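Local coordinates for protein redox-sensing transcriptional repressor Rex (Thermoanaerobacter ethanolicus, PDB 3WG9) that probably represses transcription by binding DNA as a homodimer in response to the cellular NADH/NAD(+) redox state, at residues 18-23 with 71-76; 90-94 with 114-118; 30-35 with 62-68. All coordinates share one frame; numbering follows the deposited sequence.

In the fold
Contacts 1 and 3 belong to the winged-helix domain, and contact 2 to the Rossmann domain. Contact 1 is a buried helix pair, in which leucines interlock and a histidine lies against a tyrosine. Contact 3 is partly buried and joins two short antiparallel strands, with an arginine and waters on its outer side. The two touch each other and share the chain: helix 9-27 leads to strand 32-33, and strand 66-67 to helix 68-78. Contact 2 is buried, its centre about 32 Å from that of contact 1 and about 44 Å from that of contact 3. There a strand end and a glycine-rich turn meet mainly through backbone N-H groups, within the dinucleotide site.

Contact 1: residues 18-23 with 71-76; sequences YHRYLE and LYNNLT
Leu22 pushes its CD1 methyl into the hollow between Leu71 and Leu75, one turn apart on the facing helix. The fit is tight: Leu22 CD1 lies 3.3 Å from Leu71 CG, and Leu75 CD1 is equally near. Both leucines are crossed at about a right angle. Leu75 CD1 in turn presses on Tyr18 CB. The two helix segments run roughly antiparallel, at 143°, with axes 9.2 Å apart.

Beside this leucine cluster the contact turns aromatic and polar. The His19 and Tyr72 rings form an offset stack, with centroids 4.5 Å apart and planes at 26°. Tyr72 CE1 lies over one face of the imidazole, toward its rim. Each ring is swung across the gap by a first torsion that sets CG opposite the backbone N (chi1 176° for Tyr72). At its edge, the imidazole has a hydrogen bond between NE2 and Thr76 OG1 at 2.9 Å, in the ring plane. This fixes the ring's rotation. Tyr72 also fills the notch between His19 and Glu23, with Glu23 CB 3.4 Å from Tyr72 CE1. Its hydroxyl donates to Glu23 OE2 at 2.7 Å, on the anti lone pair of the carboxylate. With an alanine in place of Tyr72, one face of the His19 ring would probably lose its stacking partner, and Glu23 OE2 its donor.

The pair joins helix 9-27 to helix 68-78 within the winged-helix domain. Leu53 of helix 46-54 covers Leu71 and Leu75. Tyr18 reaches from the pair to Asp52 of that same helix by a hydrogen bond and also touches Met42 of helix 35-42.

Contact 2: residues 90-94 with 114-118; sequences IGAGN and GIFDI
Ala92 N donates a nearly straight hydrogen bond to Asp117 OD1, 2.9 Å long with an angle of 171° at the hydrogen. This joins the glycine-rich turn of a Rossmann fold to the end of the next parallel strand. The turn follows strand 85-90 and leads into helix 94-102. Its Gly91, Gly93 and Gly96 fit the GxGxxG pattern of dinucleotide-binding folds, and Gly93 takes the N-cap position. Asn94 and Asp117 bind NAD(+) and NADH in other structures of this protein, although no cofactor is bound to this chain here.

A second bond lies one residue earlier. Gly91 N donates to Phe116 O at 2.6 Å, nearly along the C=O axis. It is one of the bonds of the parallel bridge between Ile90 and Phe116. The backbone angles of Gly91 would jam a side chain against the carbonyl oxygen of Ile90, which accounts for the glycine.

Side chains close the contact on two sides. Ile90 CD1 rests 3.8 Å from Phe116 CB. Ala92 CB meets the CG2 branch of Ile115 at 3.7 Å.

Further out, Asp117 is positioned by its other oxygen, OD2, which accepts a hydrogen bond from Asn119 N. Val132 of the neighbouring strand touches Ala92, Ile115 and Asp117. Phe116 packs edge-to-face on Phe141 of helix 138-144.

The carboxylate reaches the turn because CG of Asp117 stands opposite the backbone N, at chi1 -162°. Its two oxygens thus serve two donors, one in the turn and one in the chain that follows the strand. Ala92 N approaches OD1 on the anti side, 22° out of the carboxylate plane.

Contact 3: residues 30-35 with 62-68; sequences VKRISS and QGYGYNV
Strands 32-33 and 66-67 pair antiparallel through Ile33 and Tyr66, whose backbones exchange two hydrogen bonds. Ile33 N donates to Tyr66 O at 2.9 Å, and Tyr66 N returns a bond to Ile33 O at 2.8 Å. Arg32 and Asn67 form the adjoining non-hydrogen-bonded pair. There Arg32 CA makes a CA-H...O contact with Tyr66 O. Beyond it, Val68 N donates to Lys31 O at 3.0 Å. At the other end Gly65 CA comes within 3.9 Å of Ser34 CA. A CB on Gly65 would clash with Ile33 O and Ser34 CA, so the close backbone approach depends on glycine.

The side chains split between two faces. On the Arg32 and Asn67 face, the arginine bends at chi3 (86°) and lays its guanidinium flat over the backbone of the facing strand. Tyr66 C sits 3.8 Å above the plane, over the centre of the group. NH2 makes a weak 3.5 Å hydrogen bond with Tyr64 O, at the guanidinium edge. Waters extend this grip: one accepts from Arg32 NE and donates a weak bond to Tyr64 O, and another bridges NH1, by a weak bond, to Asn67 ND2. Asn67 OD1 meanwhile caps Glu70 N at the start of helix 68-78.

On the Ile33 and Tyr66 face, Ile33 CG2 meets Val68 CG2 at 4.1 Å, the two side chains crossing at about a right angle. Leu38 of helix 35-42 packs against both Ile33 and Tyr66, and Leu22 and Leu26 of helix 9-27 cover Val68.

The apolar face thus looks onto the helices and the arginine face outward. A small antiparallel sheet against a helical bundle is characteristic of the winged-helix fold, here the predicted DNA-binding domain of the repressor.

Contact 1: residues 18-23 with 71-76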
ATOM      1  N   TYR B  18      10.872  -3.085   8.747  1.00 32.34           N
ATOM      2  CA  TYR B  18      11.556  -3.358  10.033  1.00 30.80           C
ATOM      3  C   TYR B  18      10.971  -2.512  11.149  1.00 33.10           C
ATOM      4  O   TYR B  18      10.723  -3.006  12.268  1.00 33.69           O
ATOM      5  CB  TYR B  18      13.042  -3.052   9.921  1.00 32.70           C
ATOM      6  CG  TYR B  18      13.764  -3.765   8.797  1.00 30.94           C
ATOM      7  CD1 TYR B  18      13.423  -5.056   8.397  1.00 34.90           C
ATOM      8  CD2 TYR B  18      14.846  -3.161   8.187  1.00 35.15           C
ATOM      9  CE1 TYR B  18      14.127  -5.714   7.386  1.00 37.48           C
ATOM     10  CE2 TYR B  18      15.577  -3.820   7.217  1.00 33.73           C
ATOM     11  CZ  TYR B  18      15.213  -5.084   6.799  1.00 34.72           C
ATOM     12  OH  TYR B  18      15.947  -5.655   5.774  1.00 33.85           O
ATOM     13  N   HIS B  19      10.714  -1.227  10.866  1.00 31.09           N
ATOM     14  CA  HIS B  19      10.228  -0.275  11.890  1.00 34.24           C
ATOM     15  C   HIS B  19       8.866  -0.762  12.446  1.00 35.00           C
ATOM     16  O   HIS B  19       8.594  -0.765  13.651  1.00 36.05           O
ATOM     17  CB  HIS B  19      10.042   1.089  11.177  1.00 33.31           C
ATOM     18  CG  HIS B  19       9.643   2.209  12.078  1.00 36.76           C
ATOM     19  ND1 HIS B  19       8.329   2.616  12.234  1.00 37.89           N
ATOM     20  CD2 HIS B  19      10.385   3.016  12.873  1.00 36.94           C
ATOM     21  CE1 HIS B  19       8.281   3.635  13.076  1.00 38.61           C
ATOM     22  NE2 HIS B  19       9.516   3.896  13.482  1.00 40.70           N
ATOM     23  N   ARG B  20       7.979  -1.158  11.560  1.00 34.52           N
ATOM     24  CA  ARG B  20       6.626  -1.584  11.961  1.00 35.26           C
ATOM     25  C   ARG B  20       6.646  -2.878  12.824  1.00 35.61           C
ATOM     26  O   ARG B  20       5.884  -3.035  13.768  1.00 36.54           O
ATOM     27  CB  ARG B  20       5.825  -1.861  10.659  1.00 35.61           C
ATOM     28  CG  ARG B  20       4.303  -2.182  10.853  1.00 35.26           C
ATOM     29  CD  ARG B  20       3.478  -2.002   9.538  1.00 35.59           C
ATOM     30  NE  ARG B  20       4.136  -2.513   8.343  1.00 31.61           N
ATOM     31  CZ  ARG B  20       4.184  -3.800   7.984  1.00 36.13           C
ATOM     32  NH1 ARG B  20       3.635  -4.710   8.772  1.00 38.10           N
ATOM     33  NH2 ARG B  20       4.799  -4.211   6.858  1.00 28.22           N
ATOM     34  N   TYR B  21       7.499  -3.824  12.473  1.00 35.04           N
ATOM     35  CA  TYR B  21       7.632  -5.046  13.243  1.00 38.95           C
ATOM     36  C   TYR B  21       8.241  -4.797  14.644  1.00 40.05           C
ATOM     37  O   TYR B  21       7.692  -5.308  15.624  1.00 42.43           O
ATOM     38  CB  TYR B  21       8.387  -6.140  12.490  1.00 37.53           C
ATOM     39  CG  TYR B  21       8.523  -7.413  13.291  1.00 46.34           C
ATOM     40  CD1 TYR B  21       7.390  -8.045  13.812  1.00 53.55           C
ATOM     41  CD2 TYR B  21       9.767  -7.983  13.542  1.00 50.16           C
ATOM     42  CE1 TYR B  21       7.471  -9.193  14.569  1.00 58.32           C
ATOM     43  CE2 TYR B  21       9.863  -9.166  14.307  1.00 57.58           C
ATOM     44  CZ  TYR B  21       8.703  -9.760  14.810  1.00 60.17           C
ATOM     45  OH  TYR B  21       8.741 -10.922  15.555  1.00 67.43           O
ATOM     46  N   LEU B  22       9.313  -4.002  14.728  1.00 39.96           N
ATOM     47  CA  LEU B  22       9.897  -3.520  15.988  1.00 41.77           C
ATOM     48  C   LEU B  22       8.943  -2.721  16.887  1.00 43.90           C
ATOM     49  O   LEU B  22       9.026  -2.783  18.130  1.00 43.53           O
ATOM     50  CB  LEU B  22      11.132  -2.669  15.704  1.00 41.82           C
ATOM     51  CG  LEU B  22      12.337  -3.580  15.406  1.00 45.06           C
ATOM     52  CD1 LEU B  22      13.368  -2.860  14.559  1.00 50.13           C
ATOM     53  CD2 LEU B  22      12.960  -4.117  16.685  1.00 45.01           C
ATOM     54  N   GLU B  23       8.090  -1.907  16.268  1.00 42.40           N
ATOM     55  CA  GLU B  23       7.067  -1.186  17.002  1.00 45.34           C
ATOM     56  C   GLU B  23       6.148  -2.151  17.763  1.00 46.53           C
ATOM     57  O   GLU B  23       5.841  -1.943  18.938  1.00 47.98           O
ATOM     58  CB  GLU B  23       6.285  -0.270  16.039  1.00 45.17           C
ATOM     59  CG  GLU B  23       5.353   0.692  16.725  1.00 48.99           C
ATOM     60  CD  GLU B  23       4.757   1.679  15.704  1.00 54.83           C
ATOM     61  OE1 GLU B  23       3.628   1.436  15.236  1.00 60.60           O
ATOM     62  OE2 GLU B  23       5.441   2.636  15.308  1.00 51.58           O
ATOM     63  N   LEU B  71      16.940  -0.288  18.302  1.00 44.88           N
ATOM     64  CA  LEU B  71      16.842  -0.502  16.857  1.00 43.76           C
ATOM     65  C   LEU B  71      15.632   0.291  16.376  1.00 43.13           C
ATOM     66  O   LEU B  71      15.709   1.037  15.368  1.00 42.79           O
ATOM     67  CB  LEU B  71      16.796  -1.981  16.491  1.00 41.76           C
ATOM     68  CG  LEU B  71      16.552  -2.372  15.022  1.00 40.31           C
ATOM     69  CD1 LEU B  71      17.459  -1.582  14.082  1.00 39.11           C
ATOM     70  CD2 LEU B  71      16.613  -3.856  14.795  1.00 40.74           C
ATOM     71  N   TYR B  72      14.532   0.143  17.106  1.00 42.56           N
ATOM     72  CA  TYR B  72      13.331   0.893  16.760  1.00 43.35           C
ATOM     73  C   TYR B  72      13.604   2.393  16.664  1.00 43.35           C
ATOM     74  O   TYR B  72      13.208   3.050  15.681  1.00 41.34           O
ATOM     75  CB  TYR B  72      12.194   0.623  17.751  1.00 43.68           C
ATOM     76  CG  TYR B  72      10.982   1.455  17.464  1.00 45.91           C
ATOM     77  CD1 TYR B  72      10.118   1.094  16.416  1.00 46.19           C
ATOM     78  CD2 TYR B  72      10.713   2.623  18.193  1.00 45.11           C
ATOM     79  CE1 TYR B  72       8.995   1.856  16.126  1.00 45.80           C
ATOM     80  CE2 TYR B  72       9.571   3.409  17.886  1.00 50.11           C
ATOM     81  CZ  TYR B  72       8.724   2.985  16.867  1.00 48.42           C
ATOM     82  OH  TYR B  72       7.596   3.698  16.515  1.00 54.28           O
ATOM     83  N   ASN B  73      14.260   2.954  17.683  1.00 43.85           N
ATOM     84  CA  ASN B  73      14.537   4.385  17.673  1.00 44.78           C
ATOM     85  C   ASN B  73      15.480   4.794  16.543  1.00 44.76           C
ATOM     86  O   ASN B  73      15.310   5.869  15.957  1.00 44.36           O
ATOM     87  CB  ASN B  73      15.050   4.894  19.042  1.00 50.16           C
ATOM     88  CG  ASN B  73      13.978   4.858  20.122  1.00 51.48           C
ATOM     89  OD1 ASN B  73      12.788   4.935  19.847  1.00 52.66           O
ATOM     90  ND2 ASN B  73      14.406   4.738  21.369  1.00 57.92           N
ATOM     91  N   ASN B  74      16.451   3.945  16.229  1.00 42.42           N
ATOM     92  CA  ASN B  74      17.345   4.143  15.079  1.00 44.55           C
ATOM     93  C   ASN B  74      16.516   4.200  13.776  1.00 40.18           C
ATOM     94  O   ASN B  74      16.669   5.127  12.989  1.00 39.58           O
ATOM     95  CB  ASN B  74      18.369   2.991  15.009  1.00 44.42           C
ATOM     96  CG  ASN B  74      19.425   3.144  13.881  1.00 51.12           C
ATOM     97  OD1 ASN B  74      19.913   4.230  13.584  1.00 52.41           O
ATOM     98  ND2 ASN B  74      19.807   2.010  13.284  1.00 52.80           N
ATOM     99  N   LEU B  75      15.641   3.223  13.572  1.00 38.07           N
ATOM    100  CA  LEU B  75      14.804   3.219  12.369  1.00 36.82           C
ATOM    101  C   LEU B  75      13.882   4.450  12.247  1.00 37.10           C
ATOM    102  O   LEU B  75      13.690   5.008  11.170  1.00 35.65           O
ATOM    103  CB  LEU B  75      14.034   1.925  12.326  1.00 33.42           C
ATOM    104  CG  LEU B  75      14.951   0.763  11.961  1.00 36.09           C
ATOM    105  CD1 LEU B  75      14.249  -0.529  12.356  1.00 33.90           C
ATOM    106  CD2 LEU B  75      15.256   0.821  10.443  1.00 35.32           C
ATOM    107  N   THR B  76      13.370   4.919  13.369  1.00 37.54           N
ATOM    108  CA  THR B  76      12.554   6.115  13.373  1.00 38.50           C
ATOM    109  C   THR B  76      13.333   7.293  12.822  1.00 37.82           C
ATOM    110  O   THR B  76      12.822   8.071  11.997  1.00 37.71           O
ATOM    111  CB  THR B  76      12.086   6.475  14.809  1.00 38.81           C
ATOM    112  OG1 THR B  76      11.218   5.440  15.270  1.00 40.82           O
ATOM    113  CG2 THR B  76      11.305   7.807  14.800  1.00 43.11           C
TER

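Contact 2: residues 90-94 with 114-118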
ATOM      1  N   ILE B  90      -5.394  16.741  -1.895  1.00 27.87           N
ATOM      2  CA  ILE B  90      -6.188  17.198  -3.009  1.00 30.91           C
ATOM      3  C   ILE B  90      -7.290  16.130  -3.248  1.00 31.47           C
ATOM      4  O   ILE B  90      -6.994  14.932  -3.507  1.00 31.28           O
ATOM      5  CB  ILE B  90      -5.398  17.343  -4.311  1.00 30.18           C
ATOM      6  CG1 ILE B  90      -4.043  18.063  -4.131  1.00 31.70           C
ATOM      7  CG2 ILE B  90      -6.313  18.017  -5.401  1.00 32.30           C
ATOM      8  CD1 ILE B  90      -4.202  19.404  -3.444  1.00 32.95           C
ATOM      9  N   GLY B  91      -8.537  16.558  -3.096  1.00 32.61           N
ATOM     10  CA  GLY B  91      -9.714  15.633  -3.233  1.00 33.41           C
ATOM     11  C   GLY B  91     -10.411  15.516  -1.882  1.00 33.48           C
ATOM     12  O   GLY B  91      -9.803  15.041  -0.917  1.00 35.05           O
ATOM     13  N   ALA B  92     -11.640  16.019  -1.769  1.00 35.35           N
ATOM     14  CA  ALA B  92     -12.367  15.943  -0.512  1.00 37.58           C
ATOM     15  C   ALA B  92     -13.498  14.914  -0.524  1.00 39.66           C
ATOM     16  O   ALA B  92     -14.285  14.929   0.389  1.00 40.65           O
ATOM     17  CB  ALA B  92     -12.948  17.311  -0.086  1.00 39.66           C
ATOM     18  N   GLY B  93     -13.499  13.997  -1.488  1.00 39.83           N
ATOM     19  CA  GLY B  93     -14.351  12.779  -1.452  1.00 39.58           C
ATOM     20  C   GLY B  93     -13.964  11.763  -0.399  1.00 38.67           C
ATOM     21  O   GLY B  93     -13.122  12.021   0.474  1.00 38.53           O
ATOM     22  N   ASN B  94     -14.589  10.583  -0.472  1.00 37.12           N
ATOM     23  CA  ASN B  94     -14.372   9.554   0.541  1.00 35.56           C
ATOM     24  C   ASN B  94     -12.889   9.206   0.743  1.00 34.03           C
ATOM     25  O   ASN B  94     -12.426   9.140   1.867  1.00 34.18           O
ATOM     26  CB  ASN B  94     -15.152   8.289   0.127  1.00 33.37           C
ATOM     27  CG  ASN B  94     -16.658   8.568   0.049  1.00 41.66           C
ATOM     28  OD1 ASN B  94     -17.268   8.367  -0.983  1.00 46.20           O
ATOM     29  ND2 ASN B  94     -17.235   9.058   1.144  1.00 39.01           N
ATOM     30  N   GLY B 114      -4.336  21.613   4.867  1.00 36.76           N
ATOM     31  CA  GLY B 114      -5.446  22.037   4.031  1.00 35.62           C
ATOM     32  C   GLY B 114      -5.887  20.885   3.156  1.00 36.64           C
ATOM     33  O   GLY B 114      -5.098  19.952   2.896  1.00 32.96           O
ATOM     34  N   ILE B 115      -7.149  20.952   2.746  1.00 34.62           N
ATOM     35  CA  ILE B 115      -7.761  20.033   1.826  1.00 35.41           C
ATOM     36  C   ILE B 115      -8.349  20.843   0.682  1.00 35.12           C
ATOM     37  O   ILE B 115      -8.904  21.925   0.892  1.00 38.47           O
ATOM     38  CB  ILE B 115      -8.882  19.194   2.533  1.00 37.51           C
ATOM     39  CG1 ILE B 115      -8.344  18.335   3.668  1.00 41.62           C
ATOM     40  CG2 ILE B 115      -9.749  18.374   1.551  1.00 37.56           C
ATOM     41  CD1 ILE B 115      -9.535  17.691   4.428  1.00 44.73           C
ATOM     42  N   PHE B 116      -8.197  20.355  -0.527  1.00 33.50           N
ATOM     43  CA  PHE B 116      -8.554  21.090  -1.733  1.00 34.85           C
ATOM     44  C   PHE B 116      -9.509  20.271  -2.593  1.00 38.18           C
ATOM     45  O   PHE B 116      -9.406  19.028  -2.703  1.00 37.24           O
ATOM     46  CB  PHE B 116      -7.284  21.482  -2.487  1.00 33.82           C
ATOM     47  CG  PHE B 116      -6.426  22.433  -1.691  1.00 32.92           C
ATOM     48  CD1 PHE B 116      -6.558  23.823  -1.868  1.00 33.88           C
ATOM     49  CD2 PHE B 116      -5.594  21.953  -0.676  1.00 30.18           C
ATOM     50  CE1 PHE B 116      -5.845  24.722  -1.083  1.00 33.17           C
ATOM     51  CE2 PHE B 116      -4.881  22.813   0.100  1.00 29.47           C
ATOM     52  CZ  PHE B 116      -4.994  24.226  -0.107  1.00 32.79           C
ATOM     53  N   ASP B 117     -10.454  20.990  -3.196  1.00 37.82           N
ATOM     54  CA  ASP B 117     -11.433  20.337  -4.048  1.00 42.75           C
ATOM     55  C   ASP B 117     -11.971  21.288  -5.119  1.00 43.54           C
ATOM     56  O   ASP B 117     -11.779  22.524  -5.042  1.00 43.43           O
ATOM     57  CB  ASP B 117     -12.560  19.739  -3.190  1.00 41.41           C
ATOM     58  CG  ASP B 117     -13.363  18.691  -3.941  1.00 45.41           C
ATOM     59  OD1 ASP B 117     -12.992  17.489  -3.889  1.00 42.81           O
ATOM     60  OD2 ASP B 117     -14.355  19.126  -4.597  1.00 49.35           O
ATOM     61  N   ILE B 118     -12.530  20.703  -6.169  1.00 45.54           N
ATOM     62  CA  ILE B 118     -12.981  21.480  -7.313  1.00 48.47           C
ATOM     63  C   ILE B 118     -14.440  21.938  -7.158  1.00 51.30           C
ATOM     64  O   ILE B 118     -14.918  22.801  -7.896  1.00 51.31           O
ATOM     65  CB  ILE B 118     -12.754  20.631  -8.603  1.00 50.46           C
ATOM     66  CG1 ILE B 118     -12.849  21.433  -9.895  1.00 55.56           C
ATOM     67  CG2 ILE B 118     -13.678  19.401  -8.683  1.00 52.10           C
ATOM     68  CD1 ILE B 118     -13.443  20.565 -11.038  1.00 63.91           C
TER

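Contact 3: residues 30-35 with 62-68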
ATOM      1  N   VAL B  30       8.883  -6.630  24.397  1.00 61.99           N
ATOM      2  CA  VAL B  30       9.971  -7.557  24.060  1.00 60.51           C
ATOM      3  C   VAL B  30      11.292  -6.781  24.042  1.00 60.49           C
ATOM      4  O   VAL B  30      11.465  -5.851  23.239  1.00 58.74           O
ATOM      5  CB  VAL B  30       9.738  -8.217  22.685  1.00 59.07           C
ATOM      6  CG1 VAL B  30      10.843  -9.251  22.362  1.00 58.66           C
ATOM      7  CG2 VAL B  30       8.325  -8.838  22.626  1.00 58.17           C
ATOM      8  N   LYS B  31      12.223  -7.172  24.907  1.00 59.11           N
ATOM      9  CA  LYS B  31      13.457  -6.420  25.092  1.00 60.79           C
ATOM     10  C   LYS B  31      14.459  -6.600  23.938  1.00 59.20           C
ATOM     11  O   LYS B  31      15.140  -5.644  23.548  1.00 58.03           O
ATOM     12  CB  LYS B  31      14.141  -6.772  26.437  1.00 63.39           C
ATOM     13  CG  LYS B  31      13.853  -5.764  27.566  1.00 67.09           C
ATOM     14  CD  LYS B  31      12.476  -5.112  27.424  1.00 69.18           C
ATOM     15  CE  LYS B  31      12.286  -3.885  28.348  1.00 75.32           C
ATOM     16  NZ  LYS B  31      11.994  -4.185  29.780  1.00 78.68           N
ATOM     17  N   ARG B  32      14.579  -7.824  23.436  1.00 57.72           N
ATOM     18  CA  ARG B  32      15.633  -8.138  22.492  1.00 57.52           C
ATOM     19  C   ARG B  32      15.060  -8.995  21.378  1.00 55.55           C
ATOM     20  O   ARG B  32      14.090  -9.714  21.593  1.00 55.46           O
ATOM     21  CB  ARG B  32      16.758  -8.911  23.174  1.00 59.06           C
ATOM     22  CG  ARG B  32      17.774  -8.055  23.921  1.00 63.78           C
ATOM     23  CD  ARG B  32      19.094  -8.824  24.140  1.00 68.39           C
ATOM     24  NE  ARG B  32      20.037  -8.723  23.015  1.00 67.46           N
ATOM     25  CZ  ARG B  32      20.705  -7.609  22.707  1.00 67.78           C
ATOM     26  NH1 ARG B  32      20.533  -6.492  23.414  1.00 69.22           N
ATOM     27  NH2 ARG B  32      21.553  -7.609  21.691  1.00 68.00           N
ATOM     28  N   ILE B  33      15.672  -8.951  20.200  1.00 53.99           N
ATOM     29  CA  ILE B  33      15.275  -9.877  19.153  1.00 52.02           C
ATOM     30  C   ILE B  33      16.519 -10.365  18.448  1.00 52.43           C
ATOM     31  O   ILE B  33      17.399  -9.579  18.127  1.00 51.41           O
ATOM     32  CB  ILE B  33      14.265  -9.239  18.125  1.00 50.29           C
ATOM     33  CG1 ILE B  33      13.891 -10.270  17.055  1.00 51.57           C
ATOM     34  CG2 ILE B  33      14.843  -7.991  17.522  1.00 46.33           C
ATOM     35  CD1 ILE B  33      12.621  -9.935  16.297  1.00 55.74           C
ATOM     36  N   SER B  34      16.592 -11.672  18.240  1.00 53.86           N
ATOM     37  CA  SER B  34      17.769 -12.276  17.628  1.00 54.83           C
ATOM     38  C   SER B  34      17.744 -12.053  16.111  1.00 54.21           C
ATOM     39  O   SER B  34      16.676 -11.783  15.510  1.00 51.12           O
ATOM     40  CB  SER B  34      17.799 -13.772  17.964  1.00 56.96           C
ATOM     41  OG  SER B  34      16.886 -14.495  17.151  1.00 56.96           O
ATOM     42  N   SER B  35      18.909 -12.175  15.485  1.00 53.00           N
ATOM     43  CA  SER B  35      19.036 -12.007  14.029  1.00 51.96           C
ATOM     44  C   SER B  35      18.199 -13.033  13.268  1.00 50.20           C
ATOM     45  O   SER B  35      17.570 -12.717  12.240  1.00 47.78           O
ATOM     46  CB  SER B  35      20.504 -12.200  13.599  1.00 54.89           C
ATOM     47  OG  SER B  35      21.007 -10.982  13.089  1.00 57.17           O
ATOM     48  N   GLN B  62      25.523  -4.659  20.292  1.00 84.52           N
ATOM     49  CA  GLN B  62      26.399  -5.450  21.158  1.00 86.72           C
ATOM     50  C   GLN B  62      26.065  -6.907  20.894  1.00 85.80           C
ATOM     51  O   GLN B  62      24.894  -7.261  20.732  1.00 85.24           O
ATOM     52  CB  GLN B  62      26.121  -5.124  22.623  1.00 88.05           C
ATOM     53  CG  GLN B  62      26.867  -5.996  23.621  1.00 92.23           C
ATOM     54  CD  GLN B  62      25.957  -6.547  24.709  1.00 93.73           C
ATOM     55  OE1 GLN B  62      26.385  -7.346  25.544  1.00 93.47           O
ATOM     56  NE2 GLN B  62      24.690  -6.130  24.695  1.00 91.02           N
ATOM     57  N   GLY B  63      27.087  -7.749  20.831  1.00 86.67           N
ATOM     58  CA  GLY B  63      26.886  -9.178  20.609  1.00 85.20           C
ATOM     59  C   GLY B  63      25.930  -9.405  19.461  1.00 82.15           C
ATOM     60  O   GLY B  63      25.880  -8.605  18.511  1.00 81.20           O
ATOM     61  N   TYR B  64      25.147 -10.475  19.553  1.00 80.16           N
ATOM     62  CA  TYR B  64      24.269 -10.808  18.441  1.00 77.64           C
ATOM     63  C   TYR B  64      22.792 -10.515  18.693  1.00 74.10           C
ATOM     64  O   TYR B  64      22.323 -10.454  19.847  1.00 74.43           O
ATOM     65  CB  TYR B  64      24.541 -12.220  17.916  1.00 78.61           C
ATOM     66  CG  TYR B  64      25.990 -12.366  17.479  1.00 83.35           C
ATOM     67  CD1 TYR B  64      26.643 -11.320  16.806  1.00 85.82           C
ATOM     68  CD2 TYR B  64      26.715 -13.525  17.756  1.00 83.92           C
ATOM     69  CE1 TYR B  64      27.986 -11.430  16.433  1.00 88.07           C
ATOM     70  CE2 TYR B  64      28.054 -13.650  17.370  1.00 86.75           C
ATOM     71  CZ  TYR B  64      28.686 -12.601  16.711  1.00 88.05           C
ATOM     72  OH  TYR B  64      30.013 -12.729  16.330  1.00 91.10           O
ATOM     73  N   GLY B  65      22.074 -10.273  17.606  1.00 69.09           N
ATOM     74  CA  GLY B  65      20.705  -9.777  17.746  1.00 63.52           C
ATOM     75  C   GLY B  65      20.711  -8.336  18.209  1.00 60.16           C
ATOM     76  O   GLY B  65      21.757  -7.691  18.303  1.00 59.57           O
ATOM     77  N   TYR B  66      19.528  -7.847  18.557  1.00 56.94           N
ATOM     78  CA  TYR B  66      19.302  -6.424  18.659  1.00 53.08           C
ATOM     79  C   TYR B  66      18.496  -6.092  19.904  1.00 51.81           C
ATOM     80  O   TYR B  66      17.549  -6.798  20.252  1.00 51.20           O
ATOM     81  CB  TYR B  66      18.485  -5.973  17.425  1.00 52.17           C
ATOM     82  CG  TYR B  66      19.185  -6.228  16.097  1.00 46.73           C
ATOM     83  CD1 TYR B  66      20.150  -5.349  15.629  1.00 48.72           C
ATOM     84  CD2 TYR B  66      18.905  -7.372  15.344  1.00 45.53           C
ATOM     85  CE1 TYR B  66      20.776  -5.583  14.427  1.00 46.78           C
ATOM     86  CE2 TYR B  66      19.514  -7.587  14.115  1.00 45.04           C
ATOM     87  CZ  TYR B  66      20.467  -6.699  13.694  1.00 44.73           C
ATOM     88  OH  TYR B  66      21.166  -6.947  12.535  1.00 41.75           O
ATOM     89  N   ASN B  67      18.802  -4.957  20.495  1.00 50.53           N
ATOM     90  CA  ASN B  67      17.895  -4.334  21.438  1.00 52.38           C
ATOM     91  C   ASN B  67      16.737  -3.693  20.647  1.00 50.14           C
ATOM     92  O   ASN B  67      16.955  -2.904  19.718  1.00 48.44           O
ATOM     93  CB  ASN B  67      18.641  -3.261  22.262  1.00 53.30           C
ATOM     94  CG  ASN B  67      17.749  -2.595  23.275  1.00 55.99           C
ATOM     95  OD1 ASN B  67      17.094  -1.608  22.975  1.00 53.92           O
ATOM     96  ND2 ASN B  67      17.714  -3.134  24.506  1.00 56.18           N
ATOM     97  N   VAL B  68      15.522  -4.084  20.997  1.00 50.65           N
ATOM     98  CA  VAL B  68      14.327  -3.659  20.288  1.00 48.28           C
ATOM     99  C   VAL B  68      14.177  -2.155  20.327  1.00 48.69           C
ATOM    100  O   VAL B  68      13.995  -1.521  19.285  1.00 47.80           O
ATOM    101  CB  VAL B  68      13.088  -4.335  20.885  1.00 48.83           C
ATOM    102  CG1 VAL B  68      11.806  -3.662  20.402  1.00 47.81           C
ATOM    103  CG2 VAL B  68      13.092  -5.812  20.575  1.00 47.72           C
TER
HETATM  104  O   HOH W   1      19.421 -11.374  21.362  1.00 51.02           O
HETATM  105  O   HOH W   2      22.530  -4.798  21.617  1.00 59.00           O
HETATM  106  O   HOH W   3      19.935  -5.225  25.566  1.00 61.98           O